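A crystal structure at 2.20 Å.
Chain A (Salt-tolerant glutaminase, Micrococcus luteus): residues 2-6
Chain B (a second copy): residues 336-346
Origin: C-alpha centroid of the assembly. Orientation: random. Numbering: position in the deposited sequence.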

# COMPACT_ATOMS: atom_id res chain seq x y z
N ARG A 2 17.27 -5.54 25.74
CA ARG A 2 17.35 -4.44 24.78
C ARG A 2 16.62 -4.83 23.50
O ARG A 2 16.70 -5.97 23.04
CB ARG A 2 18.81 -4.13 24.45
CG ARG A 2 19.65 -3.70 25.64
CD ARG A 2 20.79 -2.82 25.18
NE ARG A 2 21.53 -3.41 24.07
CZ ARG A 2 22.43 -2.76 23.35
NH1 ARG A 2 22.71 -1.49 23.62
NH2 ARG A 2 23.06 -3.38 22.36
N HIS A 3 15.89 -3.87 22.94
CA HIS A 3 15.14 -4.10 21.71
C HIS A 3 16.12 -4.47 20.61
O HIS A 3 17.12 -3.80 20.40
CB HIS A 3 14.37 -2.83 21.34
CG HIS A 3 13.18 -3.08 20.47
ND1 HIS A 3 13.29 -3.59 19.19
CD2 HIS A 3 11.86 -2.91 20.70
CE1 HIS A 3 12.08 -3.72 18.67
NE2 HIS A 3 11.20 -3.32 19.57
N PRO A 4 15.84 -5.56 19.88
CA PRO A 4 16.75 -5.97 18.80
C PRO A 4 16.84 -5.05 17.57
O PRO A 4 17.88 -5.00 16.91
CB PRO A 4 16.27 -7.37 18.45
CG PRO A 4 14.82 -7.32 18.76
CD PRO A 4 14.78 -6.56 20.07
N ILE A 5 15.77 -4.32 17.27
CA ILE A 5 15.78 -3.45 16.10
C ILE A 5 16.90 -2.40 16.11
O ILE A 5 17.53 -2.15 15.09
CB ILE A 5 14.41 -2.77 15.89
CG1 ILE A 5 13.39 -3.84 15.48
CG2 ILE A 5 14.49 -1.70 14.79
CD1 ILE A 5 12.00 -3.31 15.23
N PRO A 6 17.17 -1.78 17.27
CA PRO A 6 18.25 -0.78 17.32
C PRO A 6 19.60 -1.45 17.05
O PRO A 6 20.50 -0.84 16.48
CB PRO A 6 18.15 -0.24 18.75
CG PRO A 6 16.69 -0.34 19.03
CD PRO A 6 16.35 -1.71 18.50
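Chain B 336-346: RFGGAEAVLDA

Chain B 336-346 is a helix with one residue ahead of it. Arg B336 is the N-cap, and the helix runs from Phe B337 to Ala B346 and on beyond. Its phi/psi values stay near -60/-45, and i to i+4 backbone hydrogen bonds join its turns. The first is Ala B340 N to Arg B336 O at 2.9 Å, and the last within the stretch is Ala B346 N to Ala B342 O at 3.1 Å.

Chain A is still extended at Arg A2 and His A3, then turns into a helix that includes Ile A5 and Pro A6. His A3 caps this helix. Its ND1 accepts from Ile A5 N at 3.2 Å, and NE2, on the far side of the ring, faces chain B.

The two stretches run in opposite senses. The CA of His A3 is nearest that of Leu B344, at 6.6 Å, and the CA of Ile A5 is nearest that of Glu B341, at 7.9 Å. Going forward along chain A therefore means going back along chain B. The contact buries 274 Å², both sides summed, and most of it belongs to Leu B344, His A3 and Ile A5.

Leu B344 points toward chain A and covers the most surface. Its CD1 packs against the ring of Pro A4, 3.3 Å from CG. Its CB lies 3.3 Å from His A3 NE2.

His A3 leaves its backbone sideways, but with chi1 at t the ring reaches the helix. NE2 donates to Asp B345 OD2 at 2.8 Å. The N-H...O angle of 123° makes this a weak hydrogen bond. OD2 lies at the edge of the imidazole, near the ring plane. Glu B341 O is also near that plane, 3.7 Å from NE2, but this carbonyl is the helical acceptor for Asp B345 N at 3.1 Å. The imidazole therefore uses both nitrogens, ND1 within its own chain and NE2 across the interface.

Ile A5 points toward chain B, in the m,t rotamer. This carries CD1 to the helix, where it lies 3.4 Å from Glu B341 CG and 3.9 Å from Phe B337 CZ. The aliphatic part of the glutamate and the phenyl ring, one turn apart, both meet this methyl.

The residues of chain B that touch chain A are Phe B337, Glu B341, Leu B344 and Asp B345. Their spacing of three and four gives one side of the helix to the contact. Ala B342 points away.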

# COMPACT_ATOMS: atom_id res chain seq x y z
N ARG B 336 4.02 -10.01 10.74
CA ARG B 336 5.13 -9.73 9.84
C ARG B 336 5.98 -8.70 10.57
O ARG B 336 5.94 -8.65 11.80
CB ARG B 336 4.62 -9.19 8.50
CG ARG B 336 3.68 -10.15 7.79
CD ARG B 336 3.48 -9.77 6.33
NE ARG B 336 4.73 -9.82 5.58
CZ ARG B 336 4.85 -9.52 4.29
NH1 ARG B 336 3.79 -9.14 3.60
NH2 ARG B 336 6.04 -9.59 3.70
N PHE B 337 6.73 -7.86 9.86
CA PHE B 337 7.55 -6.87 10.56
C PHE B 337 6.74 -6.02 11.55
O PHE B 337 7.10 -5.91 12.72
CB PHE B 337 8.25 -5.93 9.58
CG PHE B 337 9.02 -4.84 10.27
CD1 PHE B 337 10.30 -5.08 10.77
CD2 PHE B 337 8.43 -3.60 10.51
CE1 PHE B 337 10.98 -4.12 11.49
CE2 PHE B 337 9.10 -2.63 11.24
CZ PHE B 337 10.38 -2.89 11.73
N GLY B 338 5.66 -5.42 11.07
CA GLY B 338 4.84 -4.57 11.91
C GLY B 338 4.38 -5.21 13.21
O GLY B 338 4.44 -4.60 14.27
N GLY B 339 3.90 -6.45 13.11
CA GLY B 339 3.43 -7.15 14.29
C GLY B 339 4.56 -7.58 15.20
O GLY B 339 4.48 -7.41 16.42
N ALA B 340 5.61 -8.13 14.62
CA ALA B 340 6.76 -8.58 15.40
C ALA B 340 7.43 -7.42 16.14
O ALA B 340 7.91 -7.58 17.26
CB ALA B 340 7.77 -9.27 14.49
N GLU B 341 7.44 -6.24 15.52
CA GLU B 341 8.04 -5.07 16.15
C GLU B 341 7.26 -4.73 17.41
O GLU B 341 7.84 -4.45 18.46
CB GLU B 341 8.01 -3.87 15.18
CG GLU B 341 8.74 -2.61 15.65
CD GLU B 341 7.99 -1.84 16.73
OE1 GLU B 341 6.75 -1.74 16.64
OE2 GLU B 341 8.65 -1.32 17.66
N ALA B 342 5.93 -4.78 17.31
CA ALA B 342 5.06 -4.49 18.44
C ALA B 342 5.27 -5.50 19.56
O ALA B 342 5.27 -5.14 20.74
CB ALA B 342 3.60 -4.50 17.99
N VAL B 343 5.43 -6.77 19.18
CA VAL B 343 5.64 -7.83 20.16
C VAL B 343 6.93 -7.58 20.94
O VAL B 343 6.99 -7.80 22.14
CB VAL B 343 5.72 -9.21 19.46
CG1 VAL B 343 6.05 -10.30 20.47
CG2 VAL B 343 4.39 -9.52 18.78
N LEU B 344 7.97 -7.12 20.24
CA LEU B 344 9.24 -6.84 20.89
C LEU B 344 9.10 -5.68 21.87
O LEU B 344 9.71 -5.69 22.94
CB LEU B 344 10.31 -6.51 19.84
CG LEU B 344 10.75 -7.71 19.00
CD1 LEU B 344 11.66 -7.26 17.86
CD2 LEU B 344 11.47 -8.72 19.89
N ASP B 345 8.29 -4.69 21.51
CA ASP B 345 8.05 -3.53 22.38
C ASP B 345 7.44 -4.01 23.69
O ASP B 345 7.80 -3.51 24.76
CB ASP B 345 7.09 -2.54 21.71
CG ASP B 345 7.72 -1.79 20.55
OD1 ASP B 345 6.98 -1.07 19.84
OD2 ASP B 345 8.95 -1.90 20.35
N ALA B 346 6.52 -4.96 23.60
CA ALA B 346 5.85 -5.51 24.78
C ALA B 346 6.85 -6.22 25.67
O ALA B 346 6.89 -6.00 26.87
CB ALA B 346 4.73 -6.47 24.36